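Local coordinates for protein beta-ketoacyl synthase (Burkholderia phymatum, PDB 4EWG) that probably catalyses, as a 3-oxoacyl-[acyl-carrier-protein] synthase, the carbon-carbon bond-forming condensation that extends acyl chains held on acyl carrier protein, at residues S21-I26 against A349-E354; V82-L87 against E237-L242. All coordinates share one frame; numbering follows the deposited sequence.

Interaction 1 of 2, residues S21-I26 against A349-E354; sequences SRWDEI and AWWTIE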
ATOM      1  N   SER A  21     -16.906  16.894 -12.304  1.00 23.02           N
ATOM      2  CA  SER A  21     -17.347  16.020 -11.204  1.00 22.75           C
ATOM      3  C   SER A  21     -18.724  15.413 -11.365  1.00 23.47           C
ATOM      4  O   SER A  21     -18.895  14.231 -11.116  1.00 23.76           O
ATOM      5  CB  SER A  21     -17.274  16.717  -9.886  1.00 23.02           C
ATOM      6  OG  SER A  21     -15.924  16.704  -9.444  1.00 23.40           O
ATOM      7  N   ARG A  22     -19.702  16.178 -11.788  1.00 24.92           N
ATOM      8  CA  ARG A  22     -21.054  15.618 -11.933  1.00 25.77           C
ATOM      9  C   ARG A  22     -21.128  14.733 -13.170  1.00 25.55           C
ATOM     10  O   ARG A  22     -20.503  15.029 -14.183  1.00 25.31           O
ATOM     11  CB  ARG A  22     -22.092  16.712 -12.072  1.00 27.58           C
ATOM     12  CG  ARG A  22     -22.165  17.714 -10.934  1.00 28.59           C
ATOM     13  CD  ARG A  22     -22.911  18.940 -11.411  1.00 30.44           C
ATOM     14  NE  ARG A  22     -24.260  18.631 -11.907  1.00 31.54           N
ATOM     15  CZ  ARG A  22     -25.349  18.462 -11.132  1.00 33.40           C
ATOM     16  NH1 ARG A  22     -25.264  18.524  -9.801  1.00 33.09           N
ATOM     17  NH2 ARG A  22     -26.542  18.218 -11.690  1.00 34.36           N
ATOM     18  N   TRP A  23     -21.889  13.643 -13.081  1.00 25.54           N
ATOM     19  CA  TRP A  23     -21.982  12.711 -14.187  1.00 25.55           C
ATOM     20  C   TRP A  23     -22.602  13.354 -15.404  1.00 26.95           C
ATOM     21  O   TRP A  23     -22.129  13.140 -16.513  1.00 26.46           O
ATOM     22  CB  TRP A  23     -22.760  11.464 -13.820  1.00 25.23           C
ATOM     23  CG  TRP A  23     -22.964  10.657 -15.048  1.00 25.78           C
ATOM     24  CD1 TRP A  23     -24.132  10.528 -15.801  1.00 26.91           C
ATOM     25  CD2 TRP A  23     -21.944   9.949 -15.789  1.00 25.22           C
ATOM     26  NE1 TRP A  23     -23.907   9.777 -16.901  1.00 27.47           N
ATOM     27  CE2 TRP A  23     -22.602   9.390 -16.949  1.00 26.24           C
ATOM     28  CE3 TRP A  23     -20.598   9.703 -15.590  1.00 24.27           C
ATOM     29  CZ2 TRP A  23     -21.927   8.629 -17.875  1.00 26.15           C
ATOM     30  CZ3 TRP A  23     -19.917   8.928 -16.533  1.00 24.65           C
ATOM     31  CH2 TRP A  23     -20.570   8.394 -17.643  1.00 25.16           C
ATOM     32  N   ASP A  24     -23.634  14.178 -15.196  1.00 28.10           N
ATOM     33  CA  ASP A  24     -24.323  14.839 -16.306  1.00 29.71           C
ATOM     34  C   ASP A  24     -23.370  15.705 -17.132  1.00 30.09           C
ATOM     35  O   ASP A  24     -23.414  15.693 -18.335  1.00 30.55           O
ATOM     36  CB  ASP A  24     -25.612  15.615 -15.847  1.00 30.36           C
ATOM     37  CG  ASP A  24     -25.322  16.807 -14.912  1.00 30.78           C
ATOM     38  OD1 ASP A  24     -24.188  16.967 -14.422  1.00 31.04           O
ATOM     39  OD2 ASP A  24     -26.257  17.599 -14.660  1.00 31.93           O
ATOM     40  N   GLU A  25     -22.495  16.423 -16.456  1.00 30.55           N
ATOM     41  CA  GLU A  25     -21.423  17.210 -17.061  1.00 31.34           C
ATOM     42  C   GLU A  25     -20.438  16.293 -17.827  1.00 30.14           C
ATOM     43  O   GLU A  25     -20.038  16.576 -18.978  1.00 30.01           O
ATOM     44  CB  GLU A  25     -20.784  17.868 -15.838  1.00 33.09           C
ATOM     45  CG  GLU A  25     -19.890  19.083 -15.873  1.00 34.59           C
ATOM     46  CD  GLU A  25     -19.750  19.646 -14.420  1.00 35.75           C
ATOM     47  OE1 GLU A  25     -19.149  18.971 -13.484  1.00 35.36           O
ATOM     48  OE2 GLU A  25     -20.319  20.734 -14.193  1.00 37.20           O
ATOM     49  N   ILE A  26     -20.069  15.179 -17.202  1.00 29.01           N
ATOM     50  CA  ILE A  26     -19.135  14.229 -17.808  1.00 28.53           C
ATOM     51  C   ILE A  26     -19.758  13.542 -19.027  1.00 28.95           C
ATOM     52  O   ILE A  26     -19.124  13.427 -20.078  1.00 29.19           O
ATOM     53  CB  ILE A  26     -18.674  13.179 -16.778  1.00 28.00           C
ATOM     54  CG1 ILE A  26     -17.824  13.860 -15.682  1.00 27.79           C
ATOM     55  CG2 ILE A  26     -17.866  12.072 -17.457  1.00 27.09           C
ATOM     56  CD1 ILE A  26     -17.745  13.121 -14.346  1.00 27.09           C
ATOM     57  N   ALA A 349     -13.956   2.533 -12.909  1.00 14.78           N
ATOM     58  CA  ALA A 349     -15.002   1.732 -12.307  1.00 14.68           C
ATOM     59  C   ALA A 349     -16.290   2.584 -12.217  1.00 14.81           C
ATOM     60  O   ALA A 349     -17.375   2.169 -12.636  1.00 14.98           O
ATOM     61  CB  ALA A 349     -14.565   1.218 -10.950  1.00 14.43           C
ATOM     62  N   TRP A 350     -16.134   3.782 -11.683  1.00 14.82           N
ATOM     63  CA  TRP A 350     -17.244   4.741 -11.510  1.00 15.03           C
ATOM     64  C   TRP A 350     -17.960   4.955 -12.831  1.00 15.47           C
ATOM     65  O   TRP A 350     -19.163   4.703 -12.942  1.00 15.19           O
ATOM     66  CB  TRP A 350     -16.661   6.032 -10.944  1.00 14.84           C
ATOM     67  CG  TRP A 350     -17.545   7.242 -10.991  1.00 14.99           C
ATOM     68  CD1 TRP A 350     -18.907   7.276 -11.019  1.00 15.58           C
ATOM     69  CD2 TRP A 350     -17.122   8.630 -10.941  1.00 14.98           C
ATOM     70  NE1 TRP A 350     -19.358   8.578 -11.066  1.00 16.28           N
ATOM     71  CE2 TRP A 350     -18.322   9.430 -11.016  1.00 15.65           C
ATOM     72  CE3 TRP A 350     -15.895   9.268 -10.926  1.00 14.86           C
ATOM     73  CZ2 TRP A 350     -18.292  10.788 -11.021  1.00 15.76           C
ATOM     74  CZ3 TRP A 350     -15.877  10.646 -10.935  1.00 15.06           C
ATOM     75  CH2 TRP A 350     -17.042  11.388 -10.976  1.00 15.56           C
ATOM     76  N   TRP A 351     -17.212   5.394 -13.851  1.00 15.48           N
ATOM     77  CA  TRP A 351     -17.813   5.704 -15.157  1.00 16.07           C
ATOM     78  C   TRP A 351     -18.398   4.489 -15.807  1.00 16.70           C
ATOM     79  O   TRP A 351     -19.426   4.595 -16.456  1.00 17.72           O
ATOM     80  CB  TRP A 351     -16.803   6.369 -16.062  1.00 15.97           C
ATOM     81  CG  TRP A 351     -16.442   7.769 -15.575  1.00 15.82           C
ATOM     82  CD1 TRP A 351     -16.755   8.338 -14.352  1.00 15.79           C
ATOM     83  CD2 TRP A 351     -15.683   8.778 -16.272  1.00 15.95           C
ATOM     84  NE1 TRP A 351     -16.260   9.581 -14.261  1.00 15.90           N
ATOM     85  CE2 TRP A 351     -15.589   9.898 -15.384  1.00 16.25           C
ATOM     86  CE3 TRP A 351     -15.093   8.856 -17.513  1.00 16.66           C
ATOM     87  CZ2 TRP A 351     -14.932  11.051 -15.731  1.00 16.74           C
ATOM     88  CZ3 TRP A 351     -14.407  10.023 -17.861  1.00 17.00           C
ATOM     89  CH2 TRP A 351     -14.337  11.101 -16.985  1.00 17.00           C
ATOM     90  N   THR A 352     -17.772   3.319 -15.627  1.00 16.36           N
ATOM     91  CA  THR A 352     -18.332   2.067 -16.146  1.00 16.90           C
ATOM     92  C   THR A 352     -19.718   1.748 -15.520  1.00 17.36           C
ATOM     93  O   THR A 352     -20.599   1.267 -16.209  1.00 17.58           O
ATOM     94  CB  THR A 352     -17.362   0.882 -15.945  1.00 16.15           C
ATOM     95  OG1 THR A 352     -16.201   1.128 -16.711  1.00 15.94           O
ATOM     96  CG2 THR A 352     -17.955  -0.435 -16.390  1.00 16.48           C
ATOM     97  N   ILE A 353     -19.886   2.014 -14.226  1.00 17.56           N
ATOM     98  CA  ILE A 353     -21.176   1.815 -13.560  1.00 18.30           C
ATOM     99  C   ILE A 353     -22.215   2.847 -14.042  1.00 19.25           C
ATOM    100  O   ILE A 353     -23.370   2.506 -14.273  1.00 20.56           O
ATOM    101  CB  ILE A 353     -21.056   1.884 -12.040  1.00 17.76           C
ATOM    102  CG1 ILE A 353     -20.248   0.703 -11.501  1.00 17.21           C
ATOM    103  CG2 ILE A 353     -22.423   1.831 -11.390  1.00 17.58           C
ATOM    104  CD1 ILE A 353     -19.847   0.892 -10.064  1.00 16.29           C
ATOM    105  N   GLU A 354     -21.783   4.080 -14.231  1.00 19.65           N
ATOM    106  CA  GLU A 354     -22.655   5.115 -14.763  1.00 20.83           C
ATOM    107  C   GLU A 354     -23.140   4.760 -16.172  1.00 21.50           C
ATOM    108  O   GLU A 354     -24.312   4.924 -16.489  1.00 22.29           O
ATOM    109  CB  GLU A 354     -21.949   6.466 -14.816  1.00 20.95           C
ATOM    110  CG  GLU A 354     -21.452   6.967 -13.478  1.00 21.04           C
ATOM    111  CD  GLU A 354     -22.522   7.640 -12.631  1.00 22.17           C
ATOM    112  OE1 GLU A 354     -23.701   7.235 -12.691  1.00 23.10           O
ATOM    113  OE2 GLU A 354     -22.160   8.581 -11.882  1.00 22.60           O
TER
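Glu354 lies over one face of Trp23, and the pair is a worked example of how an acidic side chain can pack its aliphatic part on an aromatic ring. Glu354 CB sits almost straight above the centroid of the six-membered ring of Trp23, 3.4 Å away, in a CH-pi contact. CG continues over the same ring, and the carboxylate stacks at 29° to the indole plane with OE2 ending near Trp23 CB. CG of Trp23 is anti to the backbone N (chi1 172°), on the side of 349-354, and the far edge of the ring meets a second indole. Trp23 CZ3 comes 3.8 Å from Trp351 CG, an edge-to-face pair with planes at 71°. Ile26, one helical turn after Trp23, covers the benzo part of the same Trp351 face: its CG2 lies 3.7 Å from the centroid of that six-membered ring. Its other branch, CD1, leans toward Trp350, 3.9 Å from CH2. The rim of Trp350 also faces the backbone, with CH2 3.4 Å from Ser21 O in the ring plane.

The second shell fixes these groups. Trp350 NE1 donates to Glu354 OE2 over 2.9 Å, reaching the anti side of the carboxylate, while OE1 forms a salt bridge with Arg358. The buried acid is thus held at both oxygens, which would favour its charged form. Trp23 NE1 is hydrogen-bonded to Glu27 OE1. At the start of the helix, Glu25 OE1 accepts a hydrogen bond from Ser21 N, and Arg22 takes the N-cap position. The whole is aromatic helix-to-helix packing, joining the beginning of helix 23-32 to helix 344-358, a helix of the buried central layer of the thiolase fold.

Interaction 2 of 2, residues V82-L87 against E237-L242; sequences VRASEL and EGAATL
Thr241 meets Ser85 along the whole of its short side chain, and following it outward illustrates how small residues let a helix settle onto a strand. Its CB already lies 3.7 Å from Ser85 CA, close to the helix backbone. From there the side chain forks. The methyl CG2, anti to the backbone N, runs alongside Ser85 and comes 3.6 Å from Ser85 OG. The hydroxyl takes the other branch: with OG1 anti to the carbonyl carbon (chi1 -57°), it faces the helix and forms a hydrogen bond of 2.8 Å with Ser85 OG. The same OG1 presses on Ala84 CB, the methyl of the residue before Ser85, at 3.3 Å, a tight approach. Ser85 N is equally near OG1, but the angle is too poor for a bond.

Both hydroxyls have further partners within the buried interface. Thr241 OG1 is also hydrogen-bonded to Tyr109 OH, from strand 105-110, and Ser85 OG to the carbonyl O of Ala81 one turn back in its own helix. The result is a short chain of hydrogen bonds running through the contact. Two residues before Thr241, on the same face of the strand, Ala239 CB touches Ala84 CB at 3.9 Å and completes the footprint.

With nothing bulkier than alanine, serine and threonine between them, the two axes approach to 6.7 Å, considerably closer than helices usually lie on sheets, and run roughly in the same direction, crossing at -34°. Ala240 and Leu242 point to the other side of the strand. This is alpha/beta layer packing as found in the N-terminal half of the thiolase fold, with helix 76-92 laid on a sheet strand whose opposite face rests on the central helix layer.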
ATOM      1  N   VAL A  82      -9.586  13.543  -1.064  1.00 12.54           N
ATOM      2  CA  VAL A  82     -10.559  13.984  -0.076  1.00 13.02           C
ATOM      3  C   VAL A  82     -11.821  14.577  -0.737  1.00 13.50           C
ATOM      4  O   VAL A  82     -12.934  14.250  -0.364  1.00 13.53           O
ATOM      5  CB  VAL A  82      -9.946  14.982   0.903  1.00 13.15           C
ATOM      6  CG1 VAL A  82     -11.019  15.590   1.791  1.00 13.40           C
ATOM      7  CG2 VAL A  82      -8.877  14.296   1.760  1.00 12.60           C
ATOM      8  N   ARG A  83     -11.634  15.342  -1.798  1.00 14.02           N
ATOM      9  CA  ARG A  83     -12.758  15.936  -2.476  1.00 14.70           C
ATOM     10  C   ARG A  83     -13.633  14.860  -3.130  1.00 14.60           C
ATOM     11  O   ARG A  83     -14.854  14.908  -3.044  1.00 14.68           O
ATOM     12  CB  ARG A  83     -12.263  16.948  -3.509  1.00 15.33           C
ATOM     13  CG  ARG A  83     -13.371  17.612  -4.303  1.00 16.22           C
ATOM     14  CD  ARG A  83     -14.400  18.240  -3.396  1.00 16.85           C
ATOM     15  NE  ARG A  83     -15.381  18.981  -4.167  1.00 17.66           N
ATOM     16  CZ  ARG A  83     -16.578  19.331  -3.724  1.00 18.40           C
ATOM     17  NH1 ARG A  83     -16.960  18.981  -2.505  1.00 18.76           N
ATOM     18  NH2 ARG A  83     -17.412  20.023  -4.505  1.00 18.82           N
ATOM     19  N   ALA A  84     -12.980  13.888  -3.790  1.00 14.03           N
ATOM     20  CA  ALA A  84     -13.653  12.728  -4.371  1.00 13.77           C
ATOM     21  C   ALA A  84     -14.493  12.016  -3.349  1.00 13.76           C
ATOM     22  O   ALA A  84     -15.654  11.641  -3.607  1.00 13.82           O
ATOM     23  CB  ALA A  84     -12.630  11.757  -4.951  1.00 13.22           C
ATOM     24  N   SER A  85     -13.895  11.817  -2.184  1.00 13.44           N
ATOM     25  CA  SER A  85     -14.493  11.006  -1.173  1.00 13.59           C
ATOM     26  C   SER A  85     -15.655  11.769  -0.543  1.00 14.42           C
ATOM     27  O   SER A  85     -16.675  11.166  -0.215  1.00 15.14           O
ATOM     28  CB  SER A  85     -13.435  10.624  -0.137  1.00 13.29           C
ATOM     29  OG  SER A  85     -12.390   9.894  -0.722  1.00 12.18           O
ATOM     30  N   GLU A  86     -15.496  13.089  -0.405  1.00 14.81           N
ATOM     31  CA  GLU A  86     -16.546  13.990   0.038  1.00 15.83           C
ATOM     32  C   GLU A  86     -17.770  13.952  -0.876  1.00 16.28           C
ATOM     33  O   GLU A  86     -18.897  13.894  -0.399  1.00 16.85           O
ATOM     34  CB  GLU A  86     -16.023  15.425   0.108  1.00 16.34           C
ATOM     35  CG  GLU A  86     -17.004  16.467   0.660  1.00 17.34           C
ATOM     36  CD  GLU A  86     -16.385  17.870   0.703  1.00 17.94           C
ATOM     37  OE1 GLU A  86     -16.359  18.518   1.760  1.00 18.32           O
ATOM     38  OE2 GLU A  86     -15.886  18.338  -0.350  1.00 18.51           O
ATOM     39  N   LEU A  87     -17.539  13.978  -2.181  1.00 15.95           N
ATOM     40  CA  LEU A  87     -18.627  13.896  -3.126  1.00 16.42           C
ATOM     41  C   LEU A  87     -19.338  12.519  -2.988  1.00 16.56           C
ATOM     42  O   LEU A  87     -20.572  12.450  -2.960  1.00 17.36           O
ATOM     43  CB  LEU A  87     -18.120  14.129  -4.558  1.00 16.18           C
ATOM     44  CG  LEU A  87     -17.734  15.590  -4.829  1.00 16.34           C
ATOM     45  CD1 LEU A  87     -16.723  15.768  -5.962  1.00 15.89           C
ATOM     46  CD2 LEU A  87     -18.971  16.476  -5.049  1.00 16.95           C
ATOM     47  N   GLU A 237      -4.727  13.046 -14.574  1.00 14.70           N
ATOM     48  CA  GLU A 237      -4.773  13.192 -13.122  1.00 14.20           C
ATOM     49  C   GLU A 237      -6.192  13.208 -12.584  1.00 14.17           C
ATOM     50  O   GLU A 237      -7.169  13.213 -13.366  1.00 14.84           O
ATOM     51  CB  GLU A 237      -4.031  14.465 -12.701  1.00 14.37           C
ATOM     52  CG  GLU A 237      -4.652  15.774 -13.180  1.00 14.91           C
ATOM     53  CD  GLU A 237      -4.008  17.004 -12.585  1.00 15.07           C
ATOM     54  OE1 GLU A 237      -3.496  16.917 -11.501  1.00 14.54           O
ATOM     55  OE2 GLU A 237      -4.010  18.094 -13.196  1.00 16.21           O
ATOM     56  N   GLY A 238      -6.308  13.274 -11.259  1.00 13.76           N
ATOM     57  CA  GLY A 238      -7.613  13.403 -10.578  1.00 13.74           C
ATOM     58  C   GLY A 238      -7.784  12.385  -9.454  1.00 13.26           C
ATOM     59  O   GLY A 238      -6.799  11.876  -8.894  1.00 12.65           O
ATOM     60  N   ALA A 239      -9.046  12.077  -9.144  1.00 13.35           N
ATOM     61  CA  ALA A 239      -9.372  11.067  -8.153  1.00 13.04           C
ATOM     62  C   ALA A 239     -10.783  10.613  -8.325  1.00 13.26           C
ATOM     63  O   ALA A 239     -11.621  11.317  -8.902  1.00 13.86           O
ATOM     64  CB  ALA A 239      -9.187  11.626  -6.739  1.00 13.09           C
ATOM     65  N   ALA A 240     -11.070   9.451  -7.755  1.00 12.92           N
ATOM     66  CA  ALA A 240     -12.426   8.895  -7.775  1.00 13.16           C
ATOM     67  C   ALA A 240     -12.570   7.997  -6.532  1.00 12.76           C
ATOM     68  O   ALA A 240     -11.618   7.301  -6.139  1.00 12.25           O
ATOM     69  CB  ALA A 240     -12.699   8.111  -9.074  1.00 13.12           C
ATOM     70  N   THR A 241     -13.730   8.076  -5.897  1.00 12.58           N
ATOM     71  CA  THR A 241     -14.009   7.294  -4.725  1.00 12.47           C
ATOM     72  C   THR A 241     -15.358   6.598  -4.900  1.00 12.82           C
ATOM     73  O   THR A 241     -16.357   7.230  -5.328  1.00 12.85           O
ATOM     74  CB  THR A 241     -14.096   8.178  -3.466  1.00 12.40           C
ATOM     75  OG1 THR A 241     -12.873   8.915  -3.285  1.00 12.26           O
ATOM     76  CG2 THR A 241     -14.352   7.307  -2.208  1.00 12.39           C
ATOM     77  N   LEU A 242     -15.404   5.326  -4.522  1.00 12.65           N
ATOM     78  CA  LEU A 242     -16.678   4.624  -4.356  1.00 13.02           C
ATOM     79  C   LEU A 242     -16.926   4.335  -2.872  1.00 13.18           C
ATOM     80  O   LEU A 242     -15.985   4.026  -2.100  1.00 12.72           O
ATOM     81  CB  LEU A 242     -16.703   3.324  -5.123  1.00 13.16           C
ATOM     82  CG  LEU A 242     -16.360   3.335  -6.599  1.00 13.15           C
ATOM     83  CD1 LEU A 242     -16.310   1.882  -7.104  1.00 13.15           C
ATOM     84  CD2 LEU A 242     -17.415   4.130  -7.331  1.00 13.61           C
TER

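The two contacts, with centres about 12 Å apart, belong to successive layers of one thiolase-type fold. Along the chain the order is 21-26, 82-87, 237-242, 349-354, so interaction 2 falls between the two halves of interaction 1. Strand 238-246 lies between helix 76-92 and helix 344-358, while Ser21 reaches helix 76-92 directly. The junction is close, with Trp350 CE3 3.9 Å from Ala240 CB and Ser21 OG 3.7 Å from Leu87 CD1. Interaction 1 ties the N-terminal and C-terminal regions of the ketosynthase together, whereas interaction 2 stays within the N-terminal region, and together they link the two regions through directly touching side chains.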